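Local coordinates for bacterial regulatory proteins, TetR family (Nitrosomonas europaea, PDB 3NI7), which probably binds DNA as a transcriptional regulator of the TetR family, pairing an N-terminal helix-turn-helix region with an all-helical C-terminal region in a two-chain assembly, at residues A[10-15]-A[42-47]; A[127-132]-A[154-159]; A[161-164]-A[170-173]. One frame throughout, in Å; residues are numbered along the deposited sequence.

Contact 1: A[10-15]-A[42-47]; sequences DAIVDT and DEIRLY
I12 reaches from helix 7-22 to I44 and Y47 on helix 41-47, the second helix of the predicted helix-turn-helix and, as in other TetR regulators, probably the one that reads DNA. The backbones come nearest at this residue, with I12 CA 7.5 Å from I44 CA. I33 of helix 30-36, L54 of helix 51-69 and F48 of the loop between helices 41-47 and 51-69 also pack on I12. A turn further along helix 7-22, T15 bends its hydroxyl back to its own helix, OG1 donating to A11 O over 2.7 Å, an oxygen that also accepts from T15 N. From its CB, which points toward helix 41-47, I12 carries CG1 beside its backbone N (chi1 -66°) and opposite its carbonyl carbon. CG1 meets the tip of I44, CD1, at 4.0 Å, the two isoleucines running antiparallel alongside each other. One bond further out, the side chain of I12 comes in roughly perpendicular to that of Y47: CD1 of I12 lies 3.6 Å from CD2 of Y47 and equally near CG and CB, so the methyl sits at the root of the ring, approaching it obliquely.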
ATOM      1  N   ASP A  10      23.558  14.848 -10.254  1.00 87.47           N
ATOM      2  CA  ASP A  10      22.958  13.795 -11.047  1.00 87.31           C
ATOM      3  C   ASP A  10      23.901  12.611 -11.302  1.00 85.76           C
ATOM      4  O   ASP A  10      23.466  11.422 -11.294  1.00 84.52           O
ATOM      5  CB  ASP A  10      22.497  14.376 -12.374  1.00 91.13           C
ATOM      6  CG  ASP A  10      21.352  15.380 -12.216  1.00 95.51           C
ATOM      7  OD1 ASP A  10      20.846  15.597 -11.074  1.00 97.92           O
ATOM      8  OD2 ASP A  10      20.922  15.956 -13.247  1.00100.96           O
ATOM      9  N   ALA A  11      25.180  12.948 -11.549  1.00 85.41           N
ATOM     10  CA  ALA A  11      26.218  11.958 -11.755  1.00 84.18           C
ATOM     11  C   ALA A  11      26.416  11.099 -10.504  1.00 80.83           C
ATOM     12  O   ALA A  11      26.687   9.893 -10.588  1.00 80.55           O
ATOM     13  CB  ALA A  11      27.445  12.617 -12.131  1.00 85.76           C
ATOM     14  N   ILE A  12      26.236  11.714  -9.348  1.00 79.04           N
ATOM     15  CA  ILE A  12      26.277  10.971  -8.094  1.00 77.41           C
ATOM     16  C   ILE A  12      25.138   9.961  -8.111  1.00 76.78           C
ATOM     17  O   ILE A  12      25.349   8.771  -7.982  1.00 76.91           O
ATOM     18  CB  ILE A  12      26.175  11.914  -6.827  1.00 77.13           C
ATOM     19  CG1 ILE A  12      27.401  12.811  -6.720  1.00 78.72           C
ATOM     20  CG2 ILE A  12      26.025  11.115  -5.534  1.00 74.02           C
ATOM     21  CD1 ILE A  12      27.092  14.140  -6.027  1.00 79.94           C
ATOM     22  N   VAL A  13      23.925  10.436  -8.308  1.00 77.25           N
ATOM     23  CA  VAL A  13      22.782   9.543  -8.268  1.00 77.51           C
ATOM     24  C   VAL A  13      22.969   8.404  -9.257  1.00 78.24           C
ATOM     25  O   VAL A  13      22.879   7.231  -8.886  1.00 78.26           O
ATOM     26  CB  VAL A  13      21.459  10.267  -8.567  1.00 79.06           C
ATOM     27  CG1 VAL A  13      20.373   9.279  -8.623  1.00 79.27           C
ATOM     28  CG2 VAL A  13      21.137  11.286  -7.476  1.00 78.73           C
ATOM     29  N   ASP A  14      23.278   8.748 -10.501  1.00 79.66           N
ATOM     30  CA  ASP A  14      23.519   7.715 -11.510  1.00 81.19           C
ATOM     31  C   ASP A  14      24.489   6.713 -10.969  1.00 80.54           C
ATOM     32  O   ASP A  14      24.272   5.512 -11.072  1.00 81.71           O
ATOM     33  CB  ASP A  14      24.101   8.310 -12.777  1.00 83.53           C
ATOM     34  CG  ASP A  14      23.131   9.210 -13.483  1.00 86.98           C
ATOM     35  OD1 ASP A  14      21.933   9.213 -13.133  1.00 88.17           O
ATOM     36  OD2 ASP A  14      23.554   9.951 -14.383  1.00 92.43           O
ATOM     37  N   THR A  15      25.563   7.221 -10.393  1.00 79.67           N
ATOM     38  CA  THR A  15      26.653   6.372  -9.963  1.00 80.24           C
ATOM     39  C   THR A  15      26.178   5.455  -8.875  1.00 79.20           C
ATOM     40  O   THR A  15      26.413   4.242  -8.903  1.00 80.24           O
ATOM     41  CB  THR A  15      27.819   7.225  -9.459  1.00 80.30           C
ATOM     42  OG1 THR A  15      28.458   7.799 -10.607  1.00 83.31           O
ATOM     43  CG2 THR A  15      28.824   6.390  -8.631  1.00 80.45           C
ATOM     44  N   ASP A  42      34.890  13.831   0.549  1.00 98.78           N
ATOM     45  CA  ASP A  42      34.540  15.196   0.957  1.00100.22           C
ATOM     46  C   ASP A  42      33.711  15.876  -0.135  1.00 97.21           C
ATOM     47  O   ASP A  42      32.873  16.727   0.156  1.00 97.23           O
ATOM     48  CB  ASP A  42      35.792  16.015   1.278  1.00104.63           C
ATOM     49  CG  ASP A  42      36.445  15.576   2.585  1.00110.83           C
ATOM     50  OD1 ASP A  42      37.406  16.261   3.133  1.00117.56           O
ATOM     51  OD2 ASP A  42      35.946  14.533   3.078  1.00111.44           O
ATOM     52  N   GLU A  43      33.973  15.524  -1.385  1.00 95.62           N
ATOM     53  CA  GLU A  43      33.251  16.127  -2.482  1.00 94.36           C
ATOM     54  C   GLU A  43      31.833  15.589  -2.549  1.00 89.90           C
ATOM     55  O   GLU A  43      30.886  16.322  -2.770  1.00 89.28           O
ATOM     56  CB  GLU A  43      33.943  15.876  -3.810  1.00 95.49           C
ATOM     57  CG  GLU A  43      34.636  17.109  -4.398  1.00102.50           C
ATOM     58  CD  GLU A  43      35.298  16.819  -5.780  1.00108.09           C
ATOM     59  OE1 GLU A  43      36.406  16.190  -5.837  1.00110.48           O
ATOM     60  OE2 GLU A  43      34.676  17.227  -6.802  1.00109.28           O
ATOM     61  N   ILE A  44      31.687  14.298  -2.367  1.00 87.44           N
ATOM     62  CA  ILE A  44      30.353  13.706  -2.384  1.00 84.21           C
ATOM     63  C   ILE A  44      29.466  14.269  -1.276  1.00 84.09           C
ATOM     64  O   ILE A  44      28.290  14.557  -1.494  1.00 82.92           O
ATOM     65  CB  ILE A  44      30.413  12.194  -2.212  1.00 83.38           C
ATOM     66  CG1 ILE A  44      31.140  11.562  -3.393  1.00 84.75           C
ATOM     67  CG2 ILE A  44      29.027  11.637  -2.151  1.00 81.54           C
ATOM     68  CD1 ILE A  44      30.853  12.259  -4.719  1.00 84.68           C
ATOM     69  N   ARG A  45      30.042  14.466  -0.096  1.00 85.53           N
ATOM     70  CA  ARG A  45      29.242  14.807   1.033  1.00 86.01           C
ATOM     71  C   ARG A  45      28.786  16.257   0.958  1.00 86.57           C
ATOM     72  O   ARG A  45      27.863  16.617   1.660  1.00 88.69           O
ATOM     73  CB  ARG A  45      29.960  14.467   2.330  1.00 89.55           C
ATOM     74  CG  ARG A  45      30.015  12.978   2.632  1.00 89.20           C
ATOM     75  CD  ARG A  45      30.507  12.620   4.042  1.00 93.50           C
ATOM     76  NE  ARG A  45      29.820  13.367   5.114  1.00 99.08           N
ATOM     77  CZ  ARG A  45      28.835  12.905   5.892  1.00103.23           C
ATOM     78  NH1 ARG A  45      28.366  11.660   5.754  1.00104.57           N
ATOM     79  NH2 ARG A  45      28.281  13.708   6.809  1.00106.49           N
ATOM     80  N   LEU A  46      29.372  17.074   0.085  1.00 85.65           N
ATOM     81  CA  LEU A  46      28.792  18.388  -0.182  1.00 87.08           C
ATOM     82  C   LEU A  46      27.325  18.206  -0.622  1.00 85.94           C
ATOM     83  O   LEU A  46      26.425  18.899  -0.165  1.00 87.71           O
ATOM     84  CB  LEU A  46      29.550  19.115  -1.279  1.00 87.39           C
ATOM     85  CG  LEU A  46      30.872  19.829  -0.936  1.00 92.54           C
ATOM     86  CD1 LEU A  46      31.641  20.159  -2.223  1.00 93.86           C
ATOM     87  CD2 LEU A  46      30.739  21.116  -0.086  1.00 93.90           C
ATOM     88  N   TYR A  47      27.102  17.235  -1.509  1.00 83.47           N
ATOM     89  CA  TYR A  47      25.798  16.980  -2.087  1.00 82.08           C
ATOM     90  C   TYR A  47      24.973  16.068  -1.237  1.00 81.97           C
ATOM     91  O   TYR A  47      23.832  16.327  -1.013  1.00 83.76           O
ATOM     92  CB  TYR A  47      25.948  16.347  -3.455  1.00 80.03           C
ATOM     93  CG  TYR A  47      26.643  17.270  -4.380  1.00 80.49           C
ATOM     94  CD1 TYR A  47      25.938  18.230  -5.085  1.00 81.75           C
ATOM     95  CD2 TYR A  47      27.991  17.228  -4.511  1.00 81.00           C
ATOM     96  CE1 TYR A  47      26.556  19.115  -5.915  1.00 84.30           C
ATOM     97  CE2 TYR A  47      28.628  18.087  -5.361  1.00 85.02           C
ATOM     98  CZ  TYR A  47      27.894  19.051  -6.060  1.00 86.86           C
ATOM     99  OH  TYR A  47      28.492  19.978  -6.898  1.00 92.47           O
TER

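Contact 2: A[127-132]-A[154-159]; sequences RTVQWV and TIYLMT
Y156 reaches with its ring and hydroxyl to the methyl groups of two consecutive residues, T128 and V129, which approach the ring obliquely where helix 149-164 passes helix 115-135. CG of the tyrosine stands opposite its own backbone N (chi1 165°), which carries the ring across to the other helix. V129 CG2 comes to the CD2 side of the ring at 3.8 Å, near its base. At the far end T128 CG2 meets the phenolic oxygen OH of Y156 at 3.7 Å, the threonine standing roughly perpendicular to the tyrosine side chain; CZ of Y156 is a little further from this methyl, at 4.1 Å. The two methyls thus touch the tyrosine at different points along its length. The other branch of T128, OG1, is hydrogen-bonded to the carbonyl oxygen of R124 in its own helix, while CG2 faces Y156. I88 and W91 of helix 80-96 also pack on the tyrosine, the W91 ring meeting it with planes at about 45°. A serine in place of Y156 would probably open a gap between the two helices and leave the V129 and T128 methyls without their partner. Next to Y156, L157 packs on L157 of the second subunit, and T154 and M158 on V125 and V122 of that subunit, so helix 149-164 joins an internal contact to the dimer interface, as in many TetR proteins. With methyls, an aromatic ring and its phenolic oxygen doing the touching, the last in simple contact with a methyl, and the T128 hydroxyl spent on a main-chain oxygen, cohesion between the two segments rests on van der Waals packing and hydrophobic burial.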
ATOM      1  N   ARG A 127       1.375  14.393  -1.419  1.00 91.43           N
ATOM      2  CA  ARG A 127       1.586  15.489  -2.376  1.00 91.93           C
ATOM      3  C   ARG A 127       1.514  14.938  -3.773  1.00 88.60           C
ATOM      4  O   ARG A 127       0.943  15.553  -4.667  1.00 88.38           O
ATOM      5  CB  ARG A 127       2.932  16.182  -2.220  1.00 93.01           C
ATOM      6  CG  ARG A 127       2.978  17.511  -3.091  1.00 99.86           C
ATOM      7  CD  ARG A 127       4.385  18.199  -3.138  1.00107.17           C
ATOM      8  NE  ARG A 127       4.393  19.574  -3.696  1.00113.61           N
ATOM      9  CZ  ARG A 127       4.434  19.887  -4.999  1.00115.90           C
ATOM     10  NH1 ARG A 127       4.436  18.933  -5.937  1.00113.88           N
ATOM     11  NH2 ARG A 127       4.463  21.169  -5.370  1.00119.30           N
ATOM     12  N   THR A 128       2.136  13.782  -3.959  1.00 86.39           N
ATOM     13  CA  THR A 128       2.214  13.182  -5.301  1.00 84.73           C
ATOM     14  C   THR A 128       0.824  12.883  -5.837  1.00 84.43           C
ATOM     15  O   THR A 128       0.435  13.308  -6.929  1.00 85.06           O
ATOM     16  CB  THR A 128       3.025  11.884  -5.298  1.00 83.16           C
ATOM     17  OG1 THR A 128       4.249  12.046  -4.542  1.00 85.62           O
ATOM     18  CG2 THR A 128       3.344  11.523  -6.701  1.00 81.45           C
ATOM     19  N   VAL A 129       0.054  12.201  -5.006  1.00 84.57           N
ATOM     20  CA  VAL A 129      -1.294  11.876  -5.338  1.00 84.28           C
ATOM     21  C   VAL A 129      -2.096  13.125  -5.584  1.00 86.14           C
ATOM     22  O   VAL A 129      -2.941  13.152  -6.488  1.00 86.75           O
ATOM     23  CB  VAL A 129      -1.935  11.013  -4.225  1.00 85.75           C
ATOM     24  CG1 VAL A 129      -3.502  11.098  -4.222  1.00 85.57           C
ATOM     25  CG2 VAL A 129      -1.444   9.552  -4.380  1.00 84.24           C
ATOM     26  N   GLN A 130      -1.897  14.152  -4.777  1.00 87.54           N
ATOM     27  CA  GLN A 130      -2.772  15.324  -4.903  1.00 90.21           C
ATOM     28  C   GLN A 130      -2.346  16.165  -6.073  1.00 90.06           C
ATOM     29  O   GLN A 130      -3.158  16.842  -6.704  1.00 92.27           O
ATOM     30  CB  GLN A 130      -2.762  16.117  -3.641  1.00 93.19           C
ATOM     31  CG  GLN A 130      -3.442  15.363  -2.535  1.00 95.65           C
ATOM     32  CD  GLN A 130      -3.305  16.031  -1.236  1.00100.87           C
ATOM     33  OE1 GLN A 130      -2.588  17.027  -1.119  1.00105.68           O
ATOM     34  NE2 GLN A 130      -3.999  15.509  -0.233  1.00105.15           N
ATOM     35  N   TRP A 131      -1.062  16.045  -6.378  1.00 87.90           N
ATOM     36  CA  TRP A 131      -0.430  16.731  -7.473  1.00 87.57           C
ATOM     37  C   TRP A 131      -0.895  16.109  -8.781  1.00 86.73           C
ATOM     38  O   TRP A 131      -1.158  16.815  -9.746  1.00 89.48           O
ATOM     39  CB  TRP A 131       1.109  16.601  -7.361  1.00 85.38           C
ATOM     40  CG  TRP A 131       1.778  17.335  -8.435  1.00 84.54           C
ATOM     41  CD1 TRP A 131       2.163  18.599  -8.390  1.00 87.17           C
ATOM     42  CD2 TRP A 131       2.053  16.884  -9.760  1.00 82.92           C
ATOM     43  NE1 TRP A 131       2.678  18.991  -9.585  1.00 87.58           N
ATOM     44  CE2 TRP A 131       2.608  17.940 -10.451  1.00 84.83           C
ATOM     45  CE3 TRP A 131       1.867  15.686 -10.431  1.00 82.04           C
ATOM     46  CZ2 TRP A 131       3.018  17.841 -11.769  1.00 85.41           C
ATOM     47  CZ3 TRP A 131       2.280  15.593 -11.746  1.00 81.36           C
ATOM     48  CH2 TRP A 131       2.838  16.666 -12.395  1.00 82.94           C
ATOM     49  N   VAL A 132      -0.952  14.792  -8.840  1.00 83.59           N
ATOM     50  CA  VAL A 132      -1.353  14.178 -10.096  1.00 83.62           C
ATOM     51  C   VAL A 132      -2.829  14.544 -10.394  1.00 85.82           C
ATOM     52  O   VAL A 132      -3.209  14.845 -11.534  1.00 86.98           O
ATOM     53  CB  VAL A 132      -1.214  12.616 -10.088  1.00 80.84           C
ATOM     54  CG1 VAL A 132      -1.561  12.096 -11.420  1.00 79.35           C
ATOM     55  CG2 VAL A 132       0.166  12.194  -9.746  1.00 78.49           C
ATOM     56  N   THR A 154      -5.207   4.423  -3.211  1.00 85.11           N
ATOM     57  CA  THR A 154      -5.119   2.997  -3.052  1.00 86.88           C
ATOM     58  C   THR A 154      -4.655   2.418  -4.347  1.00 84.18           C
ATOM     59  O   THR A 154      -3.924   1.452  -4.365  1.00 84.30           O
ATOM     60  CB  THR A 154      -6.430   2.421  -2.666  1.00 90.52           C
ATOM     61  OG1 THR A 154      -6.774   2.935  -1.362  1.00 95.14           O
ATOM     62  CG2 THR A 154      -6.344   0.892  -2.629  1.00 93.14           C
ATOM     63  N   ILE A 155      -5.046   3.043  -5.445  1.00 82.45           N
ATOM     64  CA  ILE A 155      -4.630   2.539  -6.754  1.00 81.47           C
ATOM     65  C   ILE A 155      -3.172   2.826  -7.010  1.00 79.68           C
ATOM     66  O   ILE A 155      -2.425   1.989  -7.543  1.00 79.30           O
ATOM     67  CB  ILE A 155      -5.498   3.090  -7.930  1.00 80.86           C
ATOM     68  CG1 ILE A 155      -6.952   2.531  -7.854  1.00 83.17           C
ATOM     69  CG2 ILE A 155      -4.896   2.674  -9.262  1.00 78.67           C
ATOM     70  CD1 ILE A 155      -8.042   3.364  -8.610  1.00 81.99           C
ATOM     71  N   TYR A 156      -2.750   4.018  -6.644  1.00 79.30           N
ATOM     72  CA  TYR A 156      -1.369   4.400  -6.947  1.00 78.32           C
ATOM     73  C   TYR A 156      -0.410   3.560  -6.116  1.00 78.81           C
ATOM     74  O   TYR A 156       0.491   2.939  -6.627  1.00 77.79           O
ATOM     75  CB  TYR A 156      -1.214   5.860  -6.796  1.00 77.53           C
ATOM     76  CG  TYR A 156       0.162   6.364  -6.724  1.00 80.19           C
ATOM     77  CD1 TYR A 156       0.895   6.697  -7.864  1.00 81.20           C
ATOM     78  CD2 TYR A 156       0.724   6.626  -5.478  1.00 86.62           C
ATOM     79  CE1 TYR A 156       2.205   7.226  -7.750  1.00 82.28           C
ATOM     80  CE2 TYR A 156       2.006   7.131  -5.351  1.00 86.92           C
ATOM     81  CZ  TYR A 156       2.731   7.433  -6.471  1.00 86.37           C
ATOM     82  OH  TYR A 156       3.971   7.963  -6.195  1.00 90.83           O
ATOM     83  N   LEU A 157      -0.724   3.394  -4.863  1.00 81.45           N
ATOM     84  CA  LEU A 157      -0.004   2.423  -4.070  1.00 84.35           C
ATOM     85  C   LEU A 157       0.043   1.029  -4.682  1.00 86.18           C
ATOM     86  O   LEU A 157       1.106   0.465  -4.859  1.00 85.87           O
ATOM     87  CB  LEU A 157      -0.618   2.334  -2.674  1.00 87.56           C
ATOM     88  CG  LEU A 157      -0.233   3.549  -1.838  1.00 87.15           C
ATOM     89  CD1 LEU A 157      -0.590   3.357  -0.407  1.00 91.12           C
ATOM     90  CD2 LEU A 157       1.200   3.723  -1.941  1.00 84.75           C
HETATM   91  N   MSE A 158      -1.114   0.456  -4.982  1.00 88.74           N
HETATM   92  CA  MSE A 158      -1.149  -0.947  -5.416  1.00 92.02           C
HETATM   93  C   MSE A 158      -0.393  -1.156  -6.707  1.00 89.35           C
HETATM   94  O   MSE A 158       0.418  -2.084  -6.833  1.00 90.18           O
HETATM   95  CB  MSE A 158      -2.549  -1.398  -5.656  1.00 94.66           C
HETATM   96  CG  MSE A 158      -3.190  -2.168  -4.548  1.00105.29           C
HETATM   97 SE   MSE A 158      -4.909  -2.861  -5.412  1.00127.44          SE
HETATM   98  CE  MSE A 158      -5.496  -4.099  -3.957  1.00129.51           C
ATOM     99  N   THR A 159      -0.634  -0.270  -7.658  1.00 86.20           N
ATOM    100  CA  THR A 159       0.040  -0.376  -8.927  1.00 84.97           C
ATOM    101  C   THR A 159       1.537  -0.380  -8.697  1.00 85.68           C
ATOM    102  O   THR A 159       2.266  -1.157  -9.314  1.00 86.06           O
ATOM    103  CB  THR A 159      -0.287   0.785  -9.797  1.00 82.63           C
ATOM    104  OG1 THR A 159      -1.696   0.878  -9.896  1.00 83.97           O
ATOM    105  CG2 THR A 159       0.278   0.603 -11.177  1.00 80.48           C
TER

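Contact 3: A[161-164]-A[170-173]; sequences FFWM and NSRH
W163 and S171 bring the backbones nearest, 7.0 Å from CA to CA, where the chain turns back from helix 149-164 into helix 172-187; N170 and S171 both take left-handed backbone conformations, and S171 holds the N-cap position without making a capping bond with its side chain. The indole of W163 brings its pyrrole side to the serine: OG of S171 lies obliquely to the ring, 3.7 Å from CD1 and just as far from NE1, in simple contact. Next to it, with CG anti to the backbone N (chi1 176°), the ring of F162 is swung to the start of the second helix, where CE2 meets H173. There H173 C lies at the edge of the phenyl ring, near its plane, 3.8 Å from CE2 of F162. The CB of H173 touches the same rim, 4.0 Å from CE2 of F162, while its imidazole leads away and forms a weak hydrogen bond with D166 through ND1. The two aromatic residues then part: W163 packs into L92, L95 and A96 of helix 80-96 and against R99 of helix 99-108, whereas F162 stacks on F177 of helix 172-187 and touches E111 of the second subunit.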
ATOM      1  N   PHE A 161       3.431  -1.166  -5.998  1.00 92.69           N
ATOM      2  CA  PHE A 161       3.923  -2.413  -5.459  1.00 97.74           C
ATOM      3  C   PHE A 161       3.843  -3.557  -6.452  1.00 99.84           C
ATOM      4  O   PHE A 161       4.795  -4.349  -6.538  1.00102.62           O
ATOM      5  CB  PHE A 161       3.264  -2.717  -4.121  1.00101.20           C
ATOM      6  CG  PHE A 161       3.984  -2.023  -2.970  1.00104.69           C
ATOM      7  CD1 PHE A 161       4.996  -2.679  -2.264  1.00108.95           C
ATOM      8  CD2 PHE A 161       3.711  -0.673  -2.655  1.00103.58           C
ATOM      9  CE1 PHE A 161       5.679  -2.025  -1.229  1.00110.88           C
ATOM     10  CE2 PHE A 161       4.377  -0.018  -1.622  1.00104.40           C
ATOM     11  CZ  PHE A 161       5.362  -0.690  -0.909  1.00108.69           C
ATOM     12  N   PHE A 162       2.765  -3.600  -7.242  1.00 99.01           N
ATOM     13  CA  PHE A 162       2.633  -4.580  -8.337  1.00100.52           C
ATOM     14  C   PHE A 162       3.723  -4.383  -9.409  1.00 99.66           C
ATOM     15  O   PHE A 162       4.290  -5.341  -9.906  1.00102.28           O
ATOM     16  CB  PHE A 162       1.228  -4.462  -8.963  1.00 99.84           C
ATOM     17  CG  PHE A 162       1.001  -5.336 -10.156  1.00100.91           C
ATOM     18  CD1 PHE A 162       0.404  -6.576 -10.014  1.00105.39           C
ATOM     19  CD2 PHE A 162       1.378  -4.916 -11.440  1.00 99.93           C
ATOM     20  CE1 PHE A 162       0.181  -7.411 -11.154  1.00108.14           C
ATOM     21  CE2 PHE A 162       1.175  -5.743 -12.586  1.00101.55           C
ATOM     22  CZ  PHE A 162       0.573  -6.987 -12.432  1.00105.76           C
ATOM     23  N   TRP A 163       3.994  -3.134  -9.769  1.00 97.04           N
ATOM     24  CA  TRP A 163       5.011  -2.792 -10.786  1.00 96.88           C
ATOM     25  C   TRP A 163       6.412  -3.252 -10.426  1.00 99.31           C
ATOM     26  O   TRP A 163       7.237  -3.582 -11.301  1.00100.13           O
ATOM     27  CB  TRP A 163       5.046  -1.280 -10.965  1.00 93.66           C
ATOM     28  CG  TRP A 163       6.244  -0.708 -11.610  1.00 92.37           C
ATOM     29  CD1 TRP A 163       6.419  -0.439 -12.934  1.00 92.59           C
ATOM     30  CD2 TRP A 163       7.403  -0.236 -10.945  1.00 93.36           C
ATOM     31  NE1 TRP A 163       7.631   0.151 -13.144  1.00 94.06           N
ATOM     32  CE2 TRP A 163       8.262   0.300 -11.934  1.00 93.26           C
ATOM     33  CE3 TRP A 163       7.803  -0.206  -9.603  1.00 94.09           C
ATOM     34  CZ2 TRP A 163       9.513   0.828 -11.632  1.00 92.78           C
ATOM     35  CZ3 TRP A 163       9.046   0.320  -9.299  1.00 93.36           C
ATOM     36  CH2 TRP A 163       9.893   0.833 -10.314  1.00 93.72           C
HETATM   37  N   MSE A 164       6.660  -3.257  -9.130  1.00100.79           N
HETATM   38  CA  MSE A 164       7.953  -3.625  -8.630  1.00104.35           C
HETATM   39  C   MSE A 164       8.400  -4.962  -9.156  1.00107.99           C
HETATM   40  O   MSE A 164       9.529  -5.090  -9.656  1.00109.36           O
HETATM   41  CB  MSE A 164       7.940  -3.666  -7.113  1.00106.77           C
HETATM   42  CG  MSE A 164       7.870  -2.256  -6.475  1.00106.72           C
HETATM   43 SE   MSE A 164       8.204  -2.267  -4.528  1.00118.27          SE
HETATM   44  CE  MSE A 164       7.717  -4.130  -4.077  1.00121.87           C
ATOM     45  N   ASN A 170       8.497  -3.564 -20.856  1.00109.33           N
ATOM     46  CA  ASN A 170       7.879  -2.233 -20.827  1.00105.74           C
ATOM     47  C   ASN A 170       6.828  -2.088 -19.692  1.00101.18           C
ATOM     48  O   ASN A 170       6.073  -1.079 -19.601  1.00 98.65           O
ATOM     49  CB  ASN A 170       7.308  -1.869 -22.220  1.00108.32           C
ATOM     50  CG  ASN A 170       7.253  -0.342 -22.465  1.00108.48           C
ATOM     51  OD1 ASN A 170       8.235   0.392 -22.227  1.00108.25           O
ATOM     52  ND2 ASN A 170       6.095   0.137 -22.931  1.00110.90           N
ATOM     53  N   SER A 171       6.854  -3.075 -18.791  1.00100.18           N
ATOM     54  CA  SER A 171       5.870  -3.209 -17.721  1.00 97.19           C
ATOM     55  C   SER A 171       4.466  -3.245 -18.336  1.00 96.60           C
ATOM     56  O   SER A 171       3.549  -2.657 -17.809  1.00 93.89           O
ATOM     57  CB  SER A 171       6.001  -2.047 -16.729  1.00 93.49           C
ATOM     58  OG  SER A 171       7.295  -1.977 -16.139  1.00 93.55           O
ATOM     59  N   ARG A 172       4.327  -3.944 -19.461  1.00 99.10           N
ATOM     60  CA  ARG A 172       3.042  -4.163 -20.089  1.00 99.40           C
ATOM     61  C   ARG A 172       1.991  -4.452 -19.007  1.00 96.96           C
ATOM     62  O   ARG A 172       0.935  -3.808 -18.974  1.00 94.71           O
ATOM     63  CB  ARG A 172       3.118  -5.356 -21.067  1.00103.61           C
ATOM     64  N   HIS A 173       2.313  -5.378 -18.101  1.00 97.34           N
ATOM     65  CA  HIS A 173       1.322  -5.902 -17.185  1.00 97.16           C
ATOM     66  C   HIS A 173       0.826  -4.772 -16.289  1.00 93.34           C
ATOM     67  O   HIS A 173      -0.394  -4.637 -16.118  1.00 94.10           O
ATOM     68  CB  HIS A 173       1.851  -7.072 -16.350  1.00100.01           C
ATOM     69  CG  HIS A 173       1.883  -8.383 -17.073  1.00106.33           C
ATOM     70  ND1 HIS A 173       2.962  -9.239 -17.021  1.00112.64           N
ATOM     71  CD2 HIS A 173       0.962  -8.997 -17.851  1.00110.77           C
ATOM     72  CE1 HIS A 173       2.710 -10.321 -17.743  1.00115.80           C
ATOM     73  NE2 HIS A 173       1.505 -10.195 -18.265  1.00115.46           N
TER

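Overall arrangement
Contact 1 belongs to the DNA-binding region, contacts 2 and 3 to the helical body on the opposite side of the chain's centre; the centres of contacts 1 and 2 are 29 Å apart. Contacts 2 and 3 share helix 149-164, and their centres are 15 Å apart. Contacts 1 and 2 join helices distant in sequence and are largely buried; both set aliphatic carbons on a tyrosine, and contact 1 adds an isoleucine pair. Contact 3 closes a short turn, is only partly buried, and sets aromatic rings against a serine hydroxyl, backbone atoms and a histidine CB. The second subunit packs on contact 2 and, through one residue, on contact 3, but not on contact 1.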